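MIF (Toxoplasma gondii, PDB 4DH4) is a putative macrophage migration inhibitory factor, a small alpha/beta protein of the MIF family that assembles as a trimer of identical chains. Local coordinates at residues G66-S70 with S71-K75; T100-S103 with P104-A108; L80-A83 with C84-L88; G89-K92 with N93-Y96; V9-T12 with P13-D17. All coordinates share one frame; numbering follows the deposited sequence.

Contact 1 of 5, residues G66-S70 with S71-K75; sequences GGITS and STNCK
Thr-69 turns its hydroxyl onto the first turn of the following helix, where Thr-69 OG1 accepts the backbone N-H of Thr-72 at 3.2 Å in a fairly straight bond (162° at the hydrogen). The torsion behind this sets OG1 between the backbone N and the carbonyl carbon (chi1 70°), with CG2 opposite that carbon. The side chain of Thr-72 meets it obliquely: Thr-72 OG1 lies 3.2 Å from Thr-69 OG1, and the methyl Thr-72 CG2 rests 3.5 Å from Gly-67 O. Thr-69 is thus the N-cap of helix 70-88, which leads from strand 58-65 toward strand 95-102. The regular pattern is already present in the bond from Cys-74 N to Ser-70 O, 3.1 Å long. Asn-73, on the same turn, folds back on the loop because its CG stands beside its own backbone N (chi1 -59°). Its OD1 takes a weak bond of 3.2 Å from Thr-69 N, while ND2 donates to Ser-105 O of the second subunit, so both ends of this buried amide have a partner. The side chains of Ile-68 and Asn-73 cross at about a right angle, with Ile-68 CG2 3.5 Å from Asn-73 ND2. Phe-99 of strand 95-102 touches both Ile-68 and Asn-73, and Leu-31 of helix 13-31 lies against Thr-72.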
loop_
_atom_site.group_PDB
_atom_site.type_symbol
_atom_site.label_atom_id
_atom_site.label_comp_id
_atom_site.label_asym_id
_atom_site.label_seq_id
_atom_site.Cartn_x
_atom_site.Cartn_y
_atom_site.Cartn_z
ATOM N N GLY A 66 -11.143 0.893 14.627
ATOM C CA GLY A 66 -11.239 0.088 15.845
ATOM C C GLY A 66 -11.162 -1.399 15.544
ATOM O O GLY A 66 -11.160 -1.811 14.383
ATOM N N GLY A 67 -11.106 -2.208 16.601
ATOM C CA GLY A 67 -11.162 -3.660 16.466
ATOM C C GLY A 67 -9.789 -4.267 16.286
ATOM O O GLY A 67 -9.651 -5.479 16.230
ATOM N N ILE A 68 -8.766 -3.421 16.204
ATOM C CA ILE A 68 -7.394 -3.901 16.029
ATOM C C ILE A 68 -6.809 -4.227 17.404
ATOM O O ILE A 68 -6.553 -3.327 18.197
ATOM C CB ILE A 68 -6.513 -2.870 15.247
ATOM C CG1 ILE A 68 -7.113 -2.582 13.857
ATOM C CG2 ILE A 68 -5.039 -3.339 15.143
ATOM C CD1 ILE A 68 -7.315 -3.831 12.958
ATOM N N THR A 69 -6.645 -5.519 17.701
ATOM C CA THR A 69 -6.128 -5.951 19.010
ATOM C C THR A 69 -5.279 -7.197 18.805
ATOM O O THR A 69 -5.445 -7.883 17.808
ATOM C CB THR A 69 -7.255 -6.326 20.007
ATOM O OG1 THR A 69 -7.881 -7.551 19.593
ATOM C CG2 THR A 69 -8.300 -5.221 20.120
ATOM N N SER A 70 -4.416 -7.523 19.763
ATOM C CA SER A 70 -3.584 -8.717 19.614
ATOM C C SER A 70 -4.399 -9.981 19.274
ATOM O O SER A 70 -4.043 -10.706 18.345
ATOM C CB SER A 70 -2.700 -8.943 20.848
ATOM O OG SER A 70 -1.685 -9.888 20.545
ATOM N N SER A 71 -5.483 -10.226 20.011
ATOM C CA SER A 71 -6.281 -11.445 19.806
ATOM C C SER A 71 -6.979 -11.443 18.449
ATOM O O SER A 71 -6.956 -12.445 17.728
ATOM C CB SER A 71 -7.307 -11.644 20.926
ATOM O OG SER A 71 -6.721 -11.482 22.204
ATOM N N THR A 72 -7.600 -10.319 18.108
ATOM C CA THR A 72 -8.348 -10.209 16.857
ATOM C C THR A 72 -7.420 -10.238 15.640
ATOM O O THR A 72 -7.742 -10.872 14.629
ATOM C CB THR A 72 -9.264 -8.974 16.876
ATOM O OG1 THR A 72 -10.144 -9.077 18.006
ATOM C CG2 THR A 72 -10.087 -8.880 15.600
ATOM N N ASN A 73 -6.269 -9.572 15.746
ATOM C CA ASN A 73 -5.266 -9.598 14.676
ATOM C C ASN A 73 -4.772 -11.015 14.414
ATOM O O ASN A 73 -4.646 -11.432 13.256
ATOM C CB ASN A 73 -4.076 -8.684 15.005
ATOM C CG ASN A 73 -4.483 -7.229 15.208
ATOM O OD1 ASN A 73 -5.634 -6.844 14.975
ATOM N ND2 ASN A 73 -3.538 -6.418 15.659
ATOM N N CYS A 74 -4.507 -11.751 15.487
ATOM C CA CYS A 74 -4.078 -13.140 15.376
ATOM C C CYS A 74 -5.125 -14.022 14.687
ATOM O O CYS A 74 -4.780 -14.858 13.851
ATOM C CB CYS A 74 -3.725 -13.701 16.750
ATOM S SG CYS A 74 -2.733 -15.188 16.651
ATOM N N LYS A 75 -6.396 -13.830 15.043
ATOM C CA LYS A 75 -7.500 -14.550 14.412
ATOM C C LYS A 75 -7.570 -14.289 12.909
ATOM O O LYS A 75 -7.677 -15.233 12.117
ATOM C CB LYS A 75 -8.822 -14.177 15.080
ATOM C CG LYS A 75 -10.008 -14.966 14.570
ATOM C CD LYS A 75 -11.039 -15.172 15.671
ATOM C CE LYS A 75 -12.095 -14.103 15.623
ATOM N NZ LYS A 75 -13.489 -14.714 15.820
#

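Contact 2 of 5, residues T100-S103 with P104-A108; sequences TNKS and PSEWA. With SO4 (sulfate ion), chain B.
Ser-103 O accepts the N-H of Glu-106 at 3.0 Å, from above its carbonyl plane, and so closes the 3-10 turn 104-106 that links strand 95-102 to strand 107-109. The Glu-106 side chain returns the bond: Glu-106 OE1 accepts Ser-103 N at 3.0 Å (159° at the hydrogen), with the donor well above the carboxylate plane. Water 1 donates to the same Glu-106 OE1 at 2.8 Å and bridges it to Asn-101 O, so two bonds grip this oxygen. Lys-102 crosses the glutamate at about a right angle. Its chain bends at chi2 (-63°) and chi3 (-65°), bringing Lys-102 CE to 3.6 Å from Glu-106 OE1, whereas Lys-102 NZ stays 4.1 Å from that oxygen, beyond a salt bridge. The ammonium instead donates to sulfate O3 at 2.9 Å and to Phe-99 O of the third subunit. Lys-2, Arg-61 and, from the third subunit, Arg-61 and Thr-98 also hold this sulfate, which probably came from the crystallisation liquor. Nearer the backbone, Lys-102 CB lies at the edge of the Trp-107 ring, in its plane, and Lys-102 CG is 3.6 Å from Trp-107 CE3. The indole packs on Ala-63 and Ile-65 of strand 58-65 and meets Tyr-96 of the third subunit edge-to-face, while Trp-107 and Ala-108 pair antiparallel with a strand of that subunit, continuing the sheet across the interface.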
loop_
_atom_site.group_PDB
_atom_site.type_symbol
_atom_site.label_atom_id
_atom_site.label_comp_id
_atom_site.label_asym_id
_atom_site.label_seq_id
_atom_site.Cartn_x
_atom_site.Cartn_y
_atom_site.Cartn_z
ATOM N N THR A 100 -3.590 -2.033 10.900
ATOM C CA THR A 100 -3.600 -0.590 11.128
ATOM C C THR A 100 -4.949 -0.164 11.689
ATOM O O THR A 100 -5.994 -0.440 11.086
ATOM C CB THR A 100 -3.288 0.183 9.821
ATOM O OG1 THR A 100 -2.005 -0.225 9.314
ATOM C CG2 THR A 100 -3.277 1.689 10.069
ATOM N N ASN A 101 -4.918 0.472 12.859
ATOM C CA ASN A 101 -6.115 1.058 13.453
ATOM C C ASN A 101 -6.303 2.489 12.964
ATOM O O ASN A 101 -5.430 3.355 13.162
ATOM C CB ASN A 101 -6.041 1.062 14.976
ATOM C CG ASN A 101 -7.238 1.762 15.602
ATOM O OD1 ASN A 101 -7.107 2.817 16.237
ATOM N ND2 ASN A 101 -8.412 1.201 15.390
ATOM N N LYS A 102 -7.436 2.729 12.319
ATOM C CA LYS A 102 -7.757 4.053 11.815
ATOM C C LYS A 102 -8.785 4.743 12.694
ATOM O O LYS A 102 -9.704 4.101 13.204
ATOM C CB LYS A 102 -8.302 3.968 10.379
ATOM C CG LYS A 102 -7.455 3.147 9.400
ATOM C CD LYS A 102 -6.058 3.746 9.185
ATOM C CE LYS A 102 -6.106 5.113 8.512
ATOM N NZ LYS A 102 -4.737 5.497 8.063
ATOM N N SER A 103 -8.623 6.054 12.861
ATOM C CA SER A 103 -9.648 6.888 13.478
ATOM C C SER A 103 -10.808 7.052 12.491
ATOM O O SER A 103 -10.591 6.990 11.278
ATOM C CB SER A 103 -9.066 8.255 13.845
ATOM O OG SER A 103 -7.995 8.123 14.763
ATOM N N PRO A 104 -12.043 7.245 12.998
ATOM C CA PRO A 104 -13.175 7.455 12.078
ATOM C C PRO A 104 -12.957 8.615 11.095
ATOM O O PRO A 104 -13.313 8.495 9.926
ATOM C CB PRO A 104 -14.347 7.755 13.022
ATOM C CG PRO A 104 -13.978 7.106 14.301
ATOM C CD PRO A 104 -12.486 7.277 14.408
ATOM N N SER A 105 -12.355 9.714 11.552
ATOM C CA SER A 105 -12.108 10.869 10.674
ATOM C C SER A 105 -11.097 10.583 9.551
ATOM O O SER A 105 -11.029 11.336 8.581
ATOM C CB SER A 105 -11.626 12.073 11.487
ATOM O OG SER A 105 -10.351 11.789 12.040
ATOM N N GLU A 106 -10.326 9.502 9.690
ATOM C CA GLU A 106 -9.308 9.119 8.697
ATOM C C GLU A 106 -9.853 8.194 7.612
ATOM O O GLU A 106 -9.098 7.699 6.786
ATOM C CB GLU A 106 -8.126 8.412 9.379
ATOM C CG GLU A 106 -7.254 9.330 10.215
ATOM C CD GLU A 106 -6.278 8.586 11.109
ATOM O OE1 GLU A 106 -6.441 7.363 11.328
ATOM O OE2 GLU A 106 -5.337 9.241 11.606
ATOM N N TRP A 107 -11.159 7.955 7.615
ATOM C CA TRP A 107 -11.744 6.986 6.698
ATOM C C TRP A 107 -12.977 7.590 6.041
ATOM O O TRP A 107 -13.895 8.046 6.731
ATOM C CB TRP A 107 -12.113 5.708 7.461
ATOM C CG TRP A 107 -12.243 4.466 6.606
ATOM C CD1 TRP A 107 -13.027 4.300 5.496
ATOM C CD2 TRP A 107 -11.594 3.207 6.829
ATOM N NE1 TRP A 107 -12.884 3.019 5.003
ATOM C CE2 TRP A 107 -12.014 2.329 5.804
ATOM C CE3 TRP A 107 -10.680 2.743 7.784
ATOM C CZ2 TRP A 107 -11.557 1.002 5.714
ATOM C CZ3 TRP A 107 -10.228 1.425 7.698
ATOM C CH2 TRP A 107 -10.670 0.571 6.671
ATOM N N ALA A 108 -12.975 7.614 4.708
ATOM C CA ALA A 108 -14.096 8.141 3.934
ATOM C C ALA A 108 -14.701 7.085 3.012
ATOM O O ALA A 108 -14.008 6.207 2.512
ATOM C CB ALA A 108 -13.647 9.345 3.116
HETATM S S SO4 B . -4.466 2.531 5.564
HETATM O O1 SO4 B . -5.926 2.592 5.650
HETATM O O2 SO4 B . -4.117 1.994 4.257
HETATM O O3 SO4 B . -3.952 3.875 5.741
HETATM O O4 SO4 B . -3.994 1.635 6.621
HETATM O O HOH W 1 -4.435 5.793 12.524
HETATM O O HOH W 2 -7.746 11.312 14.136
#

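Contact 3 of 5, residues L80-A83 with C84-L88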
loop_
_atom_site.group_PDB
_atom_site.type_symbol
_atom_site.label_atom_id
_atom_site.label_comp_id
_atom_site.label_asym_id
_atom_site.label_seq_id
_atom_site.Cartn_x
_atom_site.Cartn_y
_atom_site.Cartn_z
ATOM N N LEU A 80 -6.470 -15.599 7.161
ATOM C CA LEU A 80 -5.987 -15.065 5.890
ATOM C C LEU A 80 -4.789 -15.836 5.342
ATOM O O LEU A 80 -4.744 -16.140 4.149
ATOM C CB LEU A 80 -5.663 -13.568 6.016
ATOM C CG LEU A 80 -6.744 -12.533 5.665
ATOM C CD1 LEU A 80 -8.177 -12.998 5.870
ATOM C CD2 LEU A 80 -6.489 -11.210 6.379
ATOM N N SER A 81 -3.826 -16.133 6.214
ATOM C CA SER A 81 -2.665 -16.934 5.843
ATOM C C SER A 81 -3.110 -18.289 5.307
ATOM O O SER A 81 -2.625 -18.744 4.267
ATOM C CB SER A 81 -1.734 -17.135 7.041
ATOM O OG SER A 81 -0.999 -15.961 7.308
ATOM N N ALA A 82 -4.053 -18.909 6.015
ATOM C CA ALA A 82 -4.556 -20.245 5.663
ATOM C C ALA A 82 -5.248 -20.230 4.293
ATOM O O ALA A 82 -5.072 -21.151 3.496
ATOM C CB ALA A 82 -5.490 -20.779 6.745
ATOM N N ALA A 83 -5.999 -19.165 4.020
ATOM C CA ALA A 83 -6.696 -18.988 2.742
ATOM C C ALA A 83 -5.725 -18.793 1.576
ATOM O O ALA A 83 -5.931 -19.337 0.488
ATOM C CB ALA A 83 -7.671 -17.821 2.832
ATOM N N CYS A 84 -4.663 -18.021 1.807
ATOM C CA CYS A 84 -3.626 -17.824 0.791
ATOM C C CYS A 84 -2.906 -19.141 0.501
ATOM O O CYS A 84 -2.579 -19.434 -0.643
ATOM C CB CYS A 84 -2.620 -16.758 1.234
ATOM S SG CYS A 84 -3.287 -15.061 1.215
ATOM N N GLU A 85 -2.660 -19.925 1.542
ATOM C CA GLU A 85 -2.002 -21.223 1.377
ATOM C C GLU A 85 -2.874 -22.149 0.537
ATOM O O GLU A 85 -2.393 -22.793 -0.395
ATOM C CB GLU A 85 -1.739 -21.850 2.738
ATOM C CG GLU A 85 -0.878 -23.102 2.700
ATOM C CD GLU A 85 -0.520 -23.555 4.091
ATOM O OE1 GLU A 85 0.654 -23.388 4.482
ATOM O OE2 GLU A 85 -1.425 -24.045 4.809
ATOM N N ARG A 86 -4.158 -22.181 0.884
ATOM C CA ARG A 86 -5.183 -22.981 0.212
ATOM C C ARG A 86 -5.379 -22.572 -1.252
ATOM O O ARG A 86 -5.414 -23.425 -2.140
ATOM C CB ARG A 86 -6.494 -22.837 0.994
ATOM C CG ARG A 86 -7.669 -23.702 0.558
ATOM C CD ARG A 86 -8.645 -23.900 1.736
ATOM N NE ARG A 86 -9.354 -22.673 2.130
ATOM C CZ ARG A 86 -9.151 -21.987 3.262
ATOM N NH1 ARG A 86 -8.246 -22.383 4.154
ATOM N NH2 ARG A 86 -9.860 -20.891 3.505
ATOM N N HIS A 87 -5.498 -21.271 -1.504
ATOM C CA HIS A 87 -5.808 -20.780 -2.848
ATOM C C HIS A 87 -4.602 -20.454 -3.728
ATOM O O HIS A 87 -4.704 -20.519 -4.956
ATOM C CB HIS A 87 -6.752 -19.578 -2.774
ATOM C CG HIS A 87 -8.082 -19.902 -2.174
ATOM N ND1 HIS A 87 -9.006 -20.702 -2.812
ATOM C CD2 HIS A 87 -8.634 -19.560 -0.988
ATOM C CE1 HIS A 87 -10.076 -20.828 -2.049
ATOM N NE2 HIS A 87 -9.877 -20.142 -0.937
ATOM N N LEU A 88 -3.476 -20.100 -3.116
ATOM C CA LEU A 88 -2.306 -19.644 -3.881
ATOM C C LEU A 88 -1.105 -20.586 -3.803
ATOM O O LEU A 88 -0.183 -20.478 -4.611
ATOM C CB LEU A 88 -1.881 -18.227 -3.457
ATOM C CG LEU A 88 -2.928 -17.103 -3.433
ATOM C CD1 LEU A 88 -2.322 -15.822 -2.865
ATOM C CD2 LEU A 88 -3.531 -16.842 -4.806
HETATM O O HOH W 3 -4.724 -23.690 4.537
#
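Within helix 70-88, the connecting helix of the beta-alpha-beta unit formed with strands 58-65 and 95-102, Arg-86 folds back over Ala-83 one turn earlier. The guanidinium lies with one face over Ala-83 CA, which stands 3.6 Å above its plane and off toward the rim, and Arg-86 NH2 is 3.8 Å from Ala-83 CB. A bend at chi3 (68°) returns the otherwise outgoing chain to the helix surface. There Arg-86 NH2 forms a salt bridge with Asp-22, whose OD1 is also hydrogen-bonded to His-87 NE2. His-87 touches Ala-83 twice: its N donates to Ala-83 O at 2.8 Å, and its ring carbon CD2 comes 3.1 Å from Ala-83 O. The neighbouring carbonyl, Ala-82 O, takes the N-H of Arg-86 at 3.0 Å and a proton from water 3 at 2.8 Å. The same water has a weak bond to Glu-85 OE2, while Glu-85 OE1 accepts Lys-92 N in the loop beyond the helix. Ala-83 and His-87 face Leu-19 of helix 13-31, and Cys-84 packs on Ile-5 of strand 2-7 and Ile-95 of strand 95-102.

Contact 4 of 5, residues G89-K92 with N93-Y96; sequences GVPK and NRIY
Ile-95 and Val-90 meet across the turn that delivers the chain from helix 70-88 into strand 95-102. From its root outward, Ile-95 CB sits 3.5 Å from Lys-92 O. CG1, opposite the carbonyl carbon (chi1 -60°), is turned back along the loop, so that Ile-95 CG1 touches Val-90 CG1 at 3.7 Å and Pro-91 O at 3.6 Å. The extended second torsion (168°) then carries the terminal methyl onward, Ile-95 CD1 reaching 3.8 Å from Lys-92 CA and going on to Ser-81 of helix 70-88. Two backbone bonds shape the turn: Arg-94 N donates to Pro-91 O at 2.9 Å, closing a type I turn through Lys-92 and Asn-93, and Ile-95 N donates to Lys-92 O at 3.1 Å. Both donors lie above their carbonyl planes rather than on a lone pair, each bond spanning an i to i+3 turn. Asn-93 OD1 comes 3.6 Å from Pro-91 CB. The Arg-94 guanidinium is hydrogen-bonded to the carbonyls of Phe-50, Asp-55 and Pro-56, tying the turn to the chain before strand 58-65. Val-90 packs on Val-9 of the loop after strand 2-7, and Lys-92 on Asp-111 of the second subunit. Beyond the turn, Tyr-96 enters the sheet beside strand 58-65 and pairs antiparallel with a strand of the second subunit.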
loop_
_atom_site.group_PDB
_atom_site.type_symbol
_atom_site.label_atom_id
_atom_site.label_comp_id
_atom_site.label_asym_id
_atom_site.label_seq_id
_atom_site.Cartn_x
_atom_site.Cartn_y
_atom_site.Cartn_z
ATOM N N GLY A 89 -1.120 -21.490 -2.826
ATOM C CA GLY A 89 -0.012 -22.415 -2.591
ATOM C C GLY A 89 1.148 -21.823 -1.807
ATOM O O GLY A 89 2.196 -22.458 -1.677
ATOM N N VAL A 90 0.965 -20.608 -1.286
ATOM C CA VAL A 90 2.005 -19.918 -0.520
ATOM C C VAL A 90 2.000 -20.428 0.918
ATOM O O VAL A 90 0.964 -20.373 1.575
ATOM C CB VAL A 90 1.792 -18.369 -0.524
ATOM C CG1 VAL A 90 2.873 -17.665 0.301
ATOM C CG2 VAL A 90 1.755 -17.823 -1.949
ATOM N N PRO A 91 3.159 -20.913 1.418
ATOM C CA PRO A 91 3.245 -21.422 2.787
ATOM C C PRO A 91 2.846 -20.322 3.757
ATOM O O PRO A 91 3.293 -19.185 3.601
ATOM C CB PRO A 91 4.732 -21.749 2.958
ATOM C CG PRO A 91 5.261 -21.897 1.582
ATOM C CD PRO A 91 4.455 -20.993 0.715
ATOM N N LYS A 92 2.017 -20.647 4.742
ATOM C CA LYS A 92 1.527 -19.607 5.642
ATOM C C LYS A 92 2.639 -18.911 6.419
ATOM O O LYS A 92 2.544 -17.713 6.689
ATOM C CB LYS A 92 0.369 -20.073 6.541
ATOM C CG LYS A 92 0.617 -21.255 7.442
ATOM C CD LYS A 92 -0.644 -21.516 8.270
ATOM C CE LYS A 92 -0.689 -22.919 8.820
ATOM N NZ LYS A 92 -1.980 -23.143 9.534
ATOM N N ASN A 93 3.713 -19.644 6.722
ATOM C CA ASN A 93 4.880 -19.057 7.395
ATOM C C ASN A 93 5.719 -18.103 6.533
ATOM O O ASN A 93 6.697 -17.524 7.018
ATOM C CB ASN A 93 5.761 -20.136 8.069
ATOM C CG ASN A 93 6.566 -20.982 7.077
ATOM O OD1 ASN A 93 6.543 -20.772 5.857
ATOM N ND2 ASN A 93 7.290 -21.961 7.617
ATOM N N ARG A 94 5.332 -17.941 5.268
ATOM C CA ARG A 94 5.943 -16.938 4.390
ATOM C C ARG A 94 4.965 -15.810 4.056
ATOM O O ARG A 94 5.117 -15.115 3.060
ATOM C CB ARG A 94 6.525 -17.586 3.129
ATOM C CG ARG A 94 7.802 -18.365 3.443
ATOM C CD ARG A 94 8.453 -18.996 2.233
ATOM N NE ARG A 94 8.984 -18.046 1.256
ATOM C CZ ARG A 94 10.092 -17.316 1.406
ATOM N NH1 ARG A 94 10.810 -17.370 2.526
ATOM N NH2 ARG A 94 10.480 -16.519 0.423
ATOM N N ILE A 95 3.974 -15.627 4.926
ATOM C CA ILE A 95 2.990 -14.562 4.764
ATOM C C ILE A 95 3.042 -13.619 5.950
ATOM O O ILE A 95 2.895 -14.053 7.105
ATOM C CB ILE A 95 1.559 -15.135 4.610
ATOM C CG1 ILE A 95 1.495 -16.041 3.383
ATOM C CG2 ILE A 95 0.509 -13.999 4.521
ATOM C CD1 ILE A 95 0.241 -16.880 3.308
ATOM N N TYR A 96 3.293 -12.339 5.659
ATOM C CA TYR A 96 3.207 -11.283 6.665
ATOM C C TYR A 96 1.857 -10.602 6.557
ATOM O O TYR A 96 1.444 -10.206 5.464
ATOM C CB TYR A 96 4.284 -10.215 6.464
ATOM C CG TYR A 96 5.618 -10.436 7.162
ATOM C CD1 TYR A 96 5.764 -11.374 8.200
ATOM C CD2 TYR A 96 6.731 -9.660 6.808
ATOM C CE1 TYR A 96 7.003 -11.554 8.837
ATOM C CE2 TYR A 96 7.962 -9.826 7.441
ATOM C CZ TYR A 96 8.088 -10.771 8.456
ATOM O OH TYR A 96 9.308 -10.937 9.088
#

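Contact 5 of 5, residues V9-T12 with P13-D17; sequences VAAT and PAQQD
A capping box joins Thr-12 and Gln-15 where the loop after strand 2-7 becomes helix 13-31. Its straighter bond runs from Thr-12 N to Gln-15 OE1, 3.0 Å long with 169° at the hydrogen, the donor lying above the amide plane. The reciprocal bond, Gln-15 N to Thr-12 OG1, is weak at 3.3 Å. OG1 reaches it because chi1 of Thr-12 (58°) sets the hydroxyl between the backbone N and the carbonyl carbon, which also leaves Thr-12 OG1 only 3.0 Å from Gln-15 OE1. Thr-12 is the N-cap and Pro-13, with no N-H to satisfy, the first residue of the helix. Thr-12 O accepts Gln-16 N at 2.9 Å almost head-on, the first bond of the regular helical pattern. Gln-15 NE2 donates to His-87 O near the end of helix 70-88. Ala-11 CB packs 3.6 Å from Gln-16 CG, and both side chains touch Tyr-42 of strand 39-44. Just before the cap the chain makes an inverse gamma turn about Ala-10. Gln-47 of the third subunit packs on Pro-13 and Gln-16.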
loop_
_atom_site.group_PDB
_atom_site.type_symbol
_atom_site.label_atom_id
_atom_site.label_comp_id
_atom_site.label_asym_id
_atom_site.label_seq_id
_atom_site.Cartn_x
_atom_site.Cartn_y
_atom_site.Cartn_z
ATOM N N VAL A 9 2.249 -14.349 -7.107
ATOM C CA VAL A 9 1.542 -15.456 -7.779
ATOM C C VAL A 9 0.552 -14.944 -8.834
ATOM O O VAL A 9 -0.268 -14.062 -8.564
ATOM C CB VAL A 9 0.842 -16.405 -6.762
ATOM C CG1 VAL A 9 -0.104 -17.380 -7.464
ATOM C CG2 VAL A 9 1.872 -17.174 -5.931
ATOM N N ALA A 10 0.652 -15.494 -10.044
ATOM C CA ALA A 10 -0.242 -15.127 -11.133
ATOM C C ALA A 10 -1.579 -15.851 -10.978
ATOM O O ALA A 10 -1.874 -16.809 -11.700
ATOM C CB ALA A 10 0.404 -15.441 -12.488
ATOM N N ALA A 11 -2.379 -15.395 -10.017
ATOM C CA ALA A 11 -3.657 -16.025 -9.711
ATOM C C ALA A 11 -4.682 -15.745 -10.794
ATOM O O ALA A 11 -4.817 -14.612 -11.266
ATOM C CB ALA A 11 -4.176 -15.556 -8.359
ATOM N N THR A 12 -5.388 -16.797 -11.197
ATOM C CA THR A 12 -6.503 -16.673 -12.121
ATOM C C THR A 12 -7.629 -15.965 -11.386
ATOM O O THR A 12 -7.773 -16.145 -10.175
ATOM C CB THR A 12 -6.997 -18.059 -12.622
ATOM O OG1 THR A 12 -7.379 -18.882 -11.508
ATOM C CG2 THR A 12 -5.905 -18.759 -13.411
ATOM N N PRO A 13 -8.418 -15.140 -12.099
ATOM C CA PRO A 13 -9.521 -14.443 -11.449
ATOM C C PRO A 13 -10.424 -15.360 -10.610
ATOM O O PRO A 13 -11.051 -14.889 -9.663
ATOM C CB PRO A 13 -10.286 -13.840 -12.630
ATOM C CG PRO A 13 -9.235 -13.600 -13.651
ATOM C CD PRO A 13 -8.322 -14.786 -13.529
ATOM N N ALA A 14 -10.466 -16.650 -10.940
ATOM C CA ALA A 14 -11.283 -17.617 -10.201
ATOM C C ALA A 14 -10.638 -18.085 -8.894
ATOM O O ALA A 14 -11.344 -18.343 -7.910
ATOM C CB ALA A 14 -11.643 -18.804 -11.080
ATOM N N GLN A 15 -9.310 -18.217 -8.889
ATOM C CA GLN A 15 -8.560 -18.365 -7.645
ATOM C C GLN A 15 -8.804 -17.127 -6.789
ATOM O O GLN A 15 -9.014 -17.234 -5.579
ATOM C CB GLN A 15 -7.063 -18.458 -7.920
ATOM C CG GLN A 15 -6.523 -19.839 -8.149
ATOM C CD GLN A 15 -5.119 -19.794 -8.713
ATOM O OE1 GLN A 15 -4.919 -19.479 -9.888
ATOM N NE2 GLN A 15 -4.138 -20.096 -7.875
ATOM N N GLN A 16 -8.762 -15.960 -7.436
ATOM C CA GLN A 16 -8.860 -14.672 -6.749
ATOM C C GLN A 16 -10.238 -14.492 -6.133
ATOM O O GLN A 16 -10.351 -14.051 -4.994
ATOM C CB GLN A 16 -8.555 -13.514 -7.702
ATOM C CG GLN A 16 -7.113 -13.462 -8.206
ATOM C CD GLN A 16 -6.824 -12.214 -9.020
ATOM O OE1 GLN A 16 -6.198 -12.280 -10.084
ATOM N NE2 GLN A 16 -7.290 -11.069 -8.535
ATOM N N ASP A 17 -11.282 -14.834 -6.893
ATOM C CA ASP A 17 -12.662 -14.748 -6.409
ATOM C C ASP A 17 -12.871 -15.575 -5.143
ATOM O O ASP A 17 -13.412 -15.073 -4.156
ATOM C CB ASP A 17 -13.661 -15.176 -7.497
ATOM C CG ASP A 17 -14.207 -14.001 -8.292
ATOM O OD1 ASP A 17 -14.628 -12.998 -7.672
ATOM O OD2 ASP A 17 -14.231 -14.080 -9.541
#

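Contacts 1, 3 and 4 follow one polypeptide path, from the start of helix 70-88 through its last turns to the turn into strand 95-102, and contact 2 lies at the far end of that strand, its centre about 28 Å from that of contact 4. Contacts 3 and 4 touch, with centres about 8 Å apart; Glu-85 CB approaches Val-90 O to 3.3 Å. Contact 5 touches contact 3 through Ala-11 CB, 3.8 Å from Leu-88 CD2, and contact 4 through Val-9. Contact 1 meets contact 2 where Ile-68 CG1 lies 3.7 Å from Thr-100 O. Among the five, contact 2 holds the sulfate, at a subunit boundary, and lies about 29 Å from contact 5, centre to centre.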